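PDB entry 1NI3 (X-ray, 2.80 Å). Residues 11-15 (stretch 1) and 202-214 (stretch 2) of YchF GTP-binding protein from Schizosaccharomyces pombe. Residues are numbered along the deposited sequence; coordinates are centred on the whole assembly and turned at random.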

# COMPACT_ATOMS: atom_id res chain seq x y z
N LYS A 11 4.55 17.51 -3.82
CA LYS A 11 3.87 18.77 -3.39
C LYS A 11 3.14 18.66 -2.04
O LYS A 11 2.95 19.67 -1.36
N VAL A 12 2.72 17.44 -1.67
CA VAL A 12 2.02 17.19 -0.39
C VAL A 12 2.18 15.73 0.04
O VAL A 12 2.20 14.81 -0.79
N GLN A 13 2.30 15.51 1.35
CA GLN A 13 2.46 14.16 1.91
C GLN A 13 1.36 13.85 2.91
O GLN A 13 1.04 14.66 3.77
N TRP A 14 0.83 12.65 2.80
CA TRP A 14 -0.28 12.21 3.62
C TRP A 14 -0.03 10.83 4.23
O TRP A 14 0.50 9.95 3.57
N GLY A 15 -0.41 10.65 5.49
CA GLY A 15 -0.19 9.36 6.11
C GLY A 15 0.91 9.33 7.15
O GLY A 15 1.46 10.36 7.54
N PRO A 202 -14.97 9.32 3.24
CA PRO A 202 -13.68 9.10 3.89
C PRO A 202 -12.80 10.34 3.86
O PRO A 202 -12.67 11.00 2.83
N ILE A 203 -12.21 10.64 5.01
CA ILE A 203 -11.36 11.82 5.19
C ILE A 203 -10.27 11.96 4.12
O ILE A 203 -9.89 13.08 3.74
N ARG A 204 -9.77 10.84 3.62
CA ARG A 204 -8.72 10.89 2.62
C ARG A 204 -9.21 11.55 1.33
O ARG A 204 -8.41 11.85 0.44
N LYS A 205 -10.51 11.78 1.24
CA LYS A 205 -11.10 12.38 0.05
C LYS A 205 -11.37 13.88 0.14
O LYS A 205 -11.67 14.53 -0.86
N GLY A 206 -11.26 14.43 1.34
CA GLY A 206 -11.50 15.85 1.51
C GLY A 206 -10.42 16.66 0.85
O GLY A 206 -9.41 16.13 0.39
N ASP A 207 -10.64 17.97 0.79
CA ASP A 207 -9.68 18.90 0.21
C ASP A 207 -9.12 19.68 1.39
O ASP A 207 -9.64 20.72 1.77
N TRP A 208 -8.05 19.16 1.98
CA TRP A 208 -7.44 19.80 3.12
C TRP A 208 -6.16 20.52 2.76
O TRP A 208 -5.58 20.27 1.70
N SER A 209 -5.73 21.41 3.64
CA SER A 209 -4.50 22.17 3.44
C SER A 209 -3.37 21.39 4.11
O SER A 209 -3.62 20.45 4.87
N ASN A 210 -2.13 21.79 3.85
CA ASN A 210 -1.00 21.09 4.45
C ASN A 210 -1.12 21.03 5.98
O ASN A 210 -0.86 19.99 6.59
N ARG A 211 -1.53 22.14 6.58
CA ARG A 211 -1.71 22.19 8.03
C ARG A 211 -2.78 21.20 8.48
O ARG A 211 -2.58 20.46 9.43
N GLU A 212 -3.91 21.22 7.79
CA GLU A 212 -5.02 20.33 8.11
C GLU A 212 -4.63 18.88 7.94
O GLU A 212 -5.01 18.02 8.73
N VAL A 213 -3.85 18.60 6.90
CA VAL A 213 -3.40 17.24 6.66
C VAL A 213 -2.54 16.82 7.84
O VAL A 213 -2.64 15.70 8.35
N GLU A 214 -1.69 17.75 8.27
CA GLU A 214 -0.80 17.52 9.39
C GLU A 214 -1.59 17.13 10.63
O GLU A 214 -1.31 16.11 11.27

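Trp14 is the centre of this contact. It has the largest area covered by the other stretch, 120 Å². Its CA-to-CB bond points sideways, but chi1 is t (174°) and chi2 is -75°, and this carries the indole in among the residues of stretch 2. Val213, buried in the first turn of the helix that starts at Asn210, meets it there. The CA-to-CB bond of Val213 points toward stretch 1, and its chi1 is t (162°). Val213 CG2 lies 3.4 Å from Trp14 CE3, at the edge of the ring and near its plane. Both methyls touch the indole: Val213 CG1 is 3.5 Å from Trp14 CE3 and 3.4 Å from Gln13 O.

The far end of the indole reaches the 3-10 segment. Trp14 CZ2 is 3.9 Å from Ile203 CG2 and 3.6 Å from Arg204 CA. Trp14 CH2 is 3.8 Å from Ile203 O. Ile203 has an off-well chi1 of -148° and a chi2 of p. Arg204 offers mainly its backbone and the base of its side chain, with Arg204 CB 4.1 Å from Trp14 CZ2. Its chi1 is p, and the guanidinium end leads away to partners elsewhere in the structure. Trp14 NE1 is also hydrogen-bonded elsewhere.

The CA-to-CB bond of Trp208 points toward stretch 1, with chi1 m (-44°). Trp208 CD1 approaches Trp14 CZ3 at 3.9 Å. The planes are near parallel, at 29°, but the rings are slid apart and barely overlap. The six-membered ring of Trp14 and the five-membered ring of Trp208 have centroids 5.9 Å apart. Trp208 is held from its own side: Trp208 NE1 donates to Ile203 O at 3.0 Å. That bond ties the loop back to the 3-10 segment, and both ends of it belong to residues that touch Trp14.

Toward the edge, the CA-to-CB bond of Val12 points toward stretch 2, with chi1 t (171°). Val12 CG2 sits 3.2 Å from Asn210 ND2, a close contact without a hydrogen bond. Val12 is poorly ordered, so this distance deserves caution. Asn210 has chi1 m, and its amide end comes nearer to stretch 1 than its sideways CA-to-CB bond suggests. Gln13 and Lys11 lead their side-chain ends away.

No hydrogen bond crosses between the stretches. The capping bonds at the helix start lie within stretch 2. Ser209 is the N-cap: Glu212 N donates to Ser209 OG at 3.2 Å, and Ser209 N donates to Glu212 OE2 at 2.8 Å. Beyond the contact, Arg211 NH1 and Glu214 OE1 form a salt bridge at 2.7 Å.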

# COMPACT_ATOMS: atom_id res chain seq x y z
CB LYS A 11 2.88 19.22 -4.47
CG LYS A 11 3.49 19.71 -5.78
CD LYS A 11 2.42 20.45 -6.58
CE LYS A 11 2.98 21.27 -7.73
NZ LYS A 11 1.91 22.11 -8.36
CB VAL A 12 0.49 17.49 -0.47
CG1 VAL A 12 -0.22 17.02 0.79
CG2 VAL A 12 0.26 18.99 -0.65
CB GLN A 13 3.83 14.00 2.56
CG GLN A 13 4.87 13.61 1.53
CD GLN A 13 4.40 12.43 0.71
OE1 GLN A 13 4.29 11.31 1.22
NE2 GLN A 13 4.10 12.67 -0.56
CB TRP A 14 -1.51 12.20 2.71
CG TRP A 14 -2.73 11.67 3.30
CD1 TRP A 14 -3.03 10.37 3.52
CD2 TRP A 14 -3.86 12.43 3.76
NE1 TRP A 14 -4.27 10.27 4.10
CE2 TRP A 14 -4.79 11.53 4.28
CE3 TRP A 14 -4.15 13.80 3.80
CZ2 TRP A 14 -6.02 11.92 4.82
CZ3 TRP A 14 -5.36 14.21 4.34
CH2 TRP A 14 -6.28 13.27 4.85
CB PRO A 202 -13.09 7.92 3.11
CG PRO A 202 -13.84 7.92 1.82
CD PRO A 202 -15.23 8.29 2.23
CB ILE A 203 -10.71 11.83 6.61
CG1 ILE A 203 -10.54 13.26 7.09
CG2 ILE A 203 -9.38 11.10 6.59
CD1 ILE A 203 -11.86 13.96 7.40
CB ARG A 204 -8.22 9.49 2.31
CG ARG A 204 -9.19 8.61 1.57
CD ARG A 204 -8.45 7.40 1.06
NE ARG A 204 -9.31 6.51 0.30
CZ ARG A 204 -10.10 5.60 0.85
NH1 ARG A 204 -10.14 5.45 2.17
NH2 ARG A 204 -10.86 4.83 0.08
CB LYS A 205 -12.40 11.66 -0.30
CG LYS A 205 -12.23 10.16 -0.51
CD LYS A 205 -11.34 9.85 -1.70
CE LYS A 205 -11.22 8.34 -1.94
NZ LYS A 205 -10.26 8.03 -3.03
CB ASP A 207 -10.40 19.85 -0.76
CG ASP A 207 -9.49 20.91 -1.34
OD1 ASP A 207 -8.33 20.57 -1.69
OD2 ASP A 207 -9.92 22.08 -1.46
CB TRP A 208 -7.16 18.77 4.22
CG TRP A 208 -8.28 17.84 4.42
CD1 TRP A 208 -8.44 16.61 3.85
CD2 TRP A 208 -9.45 18.07 5.21
NE1 TRP A 208 -9.63 16.06 4.24
CE2 TRP A 208 -10.28 16.94 5.07
CE3 TRP A 208 -9.89 19.13 6.02
CZ2 TRP A 208 -11.52 16.83 5.70
CZ3 TRP A 208 -11.12 19.02 6.65
CH2 TRP A 208 -11.92 17.88 6.49
CB SER A 209 -4.62 23.53 4.10
OG SER A 209 -4.69 23.39 5.50
CB ASN A 210 0.32 21.76 4.02
CG ASN A 210 0.68 21.44 2.58
OD1 ASN A 210 1.79 21.73 2.12
ND2 ASN A 210 -0.26 20.83 1.87
CB ARG A 211 -2.14 23.60 8.44
CG ARG A 211 -2.51 23.73 9.90
CD ARG A 211 -1.32 23.44 10.78
NE ARG A 211 -1.62 23.75 12.17
CZ ARG A 211 -1.39 22.92 13.18
NH1 ARG A 211 -0.85 21.73 12.95
NH2 ARG A 211 -1.70 23.29 14.41
CB GLU A 212 -6.21 20.66 7.21
CG GLU A 212 -6.74 22.04 7.46
CD GLU A 212 -7.80 22.44 6.47
OE1 GLU A 212 -8.56 23.39 6.77
OE2 GLU A 212 -7.89 21.82 5.40
CB VAL A 213 -2.59 17.15 5.35
CG1 VAL A 213 -1.76 15.87 5.34
CG2 VAL A 213 -3.52 17.17 4.16
CB GLU A 214 -0.02 18.79 9.65
CG GLU A 214 1.04 18.68 10.70
CD GLU A 214 1.76 19.97 10.88
OE1 GLU A 214 1.08 20.97 11.17
OE2 GLU A 214 3.00 19.98 10.71